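Local coordinates for putative DNA-binding protein (Ralstonia eutropha, PDB 3HWU) that is of unknown function but, as a trimeric Plants and Prokaryotes Conserved (PCC) domain protein, possibly binds DNA, at residues A[27-32]-A[120-125]. Residues are numbered along the deposited sequence; the frame is centred on the assembly and turned at random.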
loop_
_atom_site.group_PDB
_atom_site.type_symbol
_atom_site.label_atom_id
_atom_site.label_comp_id
_atom_site.label_asym_id
_atom_site.label_seq_id
_atom_site.Cartn_x
_atom_site.Cartn_y
_atom_site.Cartn_z
ATOM N N GLN A 27 12.080 -10.782 -10.097
ATOM C CA GLN A 27 13.215 -11.711 -10.041
ATOM C C GLN A 27 14.123 -11.418 -8.844
ATOM O O GLN A 27 14.615 -12.349 -8.196
ATOM C CB GLN A 27 14.000 -11.668 -11.366
ATOM C CG GLN A 27 13.230 -12.222 -12.548
ATOM C CD GLN A 27 13.940 -12.105 -13.884
ATOM O OE1 GLN A 27 15.093 -11.621 -13.982
ATOM N NE2 GLN A 27 13.256 -12.548 -14.923
ATOM N N ASN A 28 14.336 -10.155 -8.514
ATOM C CA ASN A 28 15.148 -9.856 -7.335
ATOM C C ASN A 28 14.430 -10.291 -6.042
ATOM O O ASN A 28 15.081 -10.717 -5.100
ATOM C CB ASN A 28 15.518 -8.371 -7.300
ATOM C CG ASN A 28 16.809 -8.071 -8.030
ATOM O OD1 ASN A 28 17.875 -8.135 -7.397
ATOM N ND2 ASN A 28 16.748 -7.743 -9.290
ATOM N N LEU A 29 13.108 -10.184 -5.993
ATOM C CA LEU A 29 12.353 -10.713 -4.841
ATOM C C LEU A 29 12.434 -12.247 -4.745
ATOM O O LEU A 29 12.553 -12.803 -3.647
ATOM C CB LEU A 29 10.899 -10.258 -4.915
ATOM C CG LEU A 29 10.693 -8.793 -4.495
ATOM C CD1 LEU A 29 9.327 -8.288 -5.001
ATOM C CD2 LEU A 29 10.834 -8.624 -2.961
ATOM N N GLU A 30 12.365 -12.920 -5.894
ATOM C CA GLU A 30 12.621 -14.358 -5.926
ATOM C C GLU A 30 13.993 -14.687 -5.378
ATOM O O GLU A 30 14.150 -15.641 -4.593
ATOM C CB GLU A 30 12.507 -14.886 -7.347
ATOM C CG GLU A 30 11.084 -14.832 -7.920
ATOM C CD GLU A 30 10.966 -15.054 -9.439
ATOM O OE1 GLU A 30 11.990 -15.104 -10.138
ATOM O OE2 GLU A 30 9.800 -15.127 -9.903
ATOM N N GLN A 31 15.012 -13.931 -5.809
ATOM C CA GLN A 31 16.354 -14.189 -5.308
ATOM C C GLN A 31 16.491 -13.918 -3.796
ATOM O O GLN A 31 17.218 -14.642 -3.095
ATOM C CB GLN A 31 17.377 -13.363 -6.109
ATOM C CG GLN A 31 18.813 -13.810 -5.816
ATOM C CD GLN A 31 19.073 -15.201 -6.310
ATOM O OE1 GLN A 31 18.607 -15.586 -7.398
ATOM N NE2 GLN A 31 19.783 -15.997 -5.507
ATOM N N LEU A 32 15.853 -12.862 -3.287
ATOM C CA LEU A 32 15.859 -12.634 -1.855
ATOM C C LEU A 32 15.231 -13.840 -1.113
ATOM O O LEU A 32 15.732 -14.288 -0.070
ATOM C CB LEU A 32 15.073 -11.355 -1.534
ATOM C CG LEU A 32 15.001 -10.978 -0.048
ATOM C CD1 LEU A 32 16.286 -10.439 0.488
ATOM C CD2 LEU A 32 13.873 -9.937 0.176
ATOM N N ILE A 120 11.442 -1.450 -1.369
ATOM C CA ILE A 120 10.520 -2.542 -1.063
ATOM C C ILE A 120 10.631 -2.880 0.412
ATOM O O ILE A 120 11.726 -3.251 0.889
ATOM C CB ILE A 120 10.762 -3.817 -1.914
ATOM C CG1 ILE A 120 10.877 -3.489 -3.405
ATOM C CG2 ILE A 120 9.622 -4.828 -1.646
ATOM C CD1 ILE A 120 11.402 -4.655 -4.260
ATOM N N THR A 121 9.495 -2.841 1.108
ATOM C CA THR A 121 9.420 -3.131 2.548
ATOM C C THR A 121 8.838 -4.540 2.712
ATOM O O THR A 121 7.674 -4.753 2.320
ATOM C CB THR A 121 8.497 -2.091 3.219
ATOM O OG1 THR A 121 9.081 -0.814 2.962
ATOM C CG2 THR A 121 8.345 -2.383 4.689
ATOM N N VAL A 122 9.633 -5.488 3.229
ATOM C CA VAL A 122 9.269 -6.897 3.275
ATOM C C VAL A 122 9.068 -7.307 4.741
ATOM O O VAL A 122 9.958 -7.088 5.597
ATOM C CB VAL A 122 10.378 -7.768 2.652
ATOM C CG1 VAL A 122 9.963 -9.266 2.651
ATOM C CG2 VAL A 122 10.738 -7.322 1.220
ATOM N N THR A 123 7.897 -7.842 5.057
ATOM C CA THR A 123 7.558 -8.348 6.397
ATOM C C THR A 123 7.595 -9.874 6.333
ATOM O O THR A 123 6.819 -10.477 5.604
ATOM C CB THR A 123 6.188 -7.876 6.817
ATOM O OG1 THR A 123 6.160 -6.443 6.733
ATOM C CG2 THR A 123 5.842 -8.308 8.231
ATOM N N VAL A 124 8.517 -10.503 7.079
ATOM C CA VAL A 124 8.795 -11.931 6.986
ATOM C C VAL A 124 8.106 -12.708 8.087
ATOM O O VAL A 124 8.122 -12.312 9.246
ATOM C CB VAL A 124 10.314 -12.186 7.055
ATOM C CG1 VAL A 124 10.655 -13.687 7.069
ATOM C CG2 VAL A 124 11.009 -11.538 5.843
ATOM N N TYR A 125 7.475 -13.810 7.709
ATOM C CA TYR A 125 6.762 -14.687 8.653
ATOM C C TYR A 125 7.520 -15.988 8.824
ATOM O O TYR A 125 8.224 -16.443 7.921
ATOM C CB TYR A 125 5.369 -15.008 8.110
ATOM C CG TYR A 125 4.611 -13.758 7.693
ATOM C CD1 TYR A 125 4.525 -12.649 8.541
ATOM C CD2 TYR A 125 3.999 -13.678 6.454
ATOM C CE1 TYR A 125 3.882 -11.522 8.163
ATOM C CE2 TYR A 125 3.304 -12.528 6.093
ATOM C CZ TYR A 125 3.237 -11.469 6.971
ATOM O OH TYR A 125 2.549 -10.321 6.615
#
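L29 turns CG away from its carbonyl carbon (chi1 -77°) and sends CD2 out to meet CG2 of I120, the methyl that a chi1 of -49° sets opposite the isoleucine's backbone N. Both branches of I120 face the end of the leucine: L29 CD2 stands 4.2 Å from I120 CG2, and I120 CD1 lies at 4.2 Å from each of L29 CD1 and L29 CD2, so that the two side chains approach tip to tip. They join helix 25-35 to the large antiparallel sheet of the PCC domain, in which strand 117-125 runs between strands 14-20 and 40-49. The same L29 CD2 also reaches V122, the next inward-facing residue of the strand, so one leucine branch touches two positions of the sheet.

The helix axis passes 12.0 Å from that of the strand at an angle of 34°, a separation that only the ends of the side chains span. Contact across the two segments is purely apolar, with no hydrogen bond, and buries a modest 140 Å². All four residues are buried, and the neighbouring strands extend the hydrophobic layer: F43 of strand 40-49 touches both L29 and I120, A41 of that strand meets V122, and L19 of strand 14-20 lies against I120, while I90, on the more distant strand 87-97 of the same sheet, also packs on L29. T121, between the two strand residues, turns to the opposite side of the sheet and packs against Y125 of the third subunit, so one side of the strand carries the helix and the other takes part in trimer packing.

One turn further along the helix, L32 brings its own CD2 to the strand. CG2 of V122 therefore meets a branch of each leucine, 4.4 Å from L29 CD2 and 4.2 Å from L32 CD2.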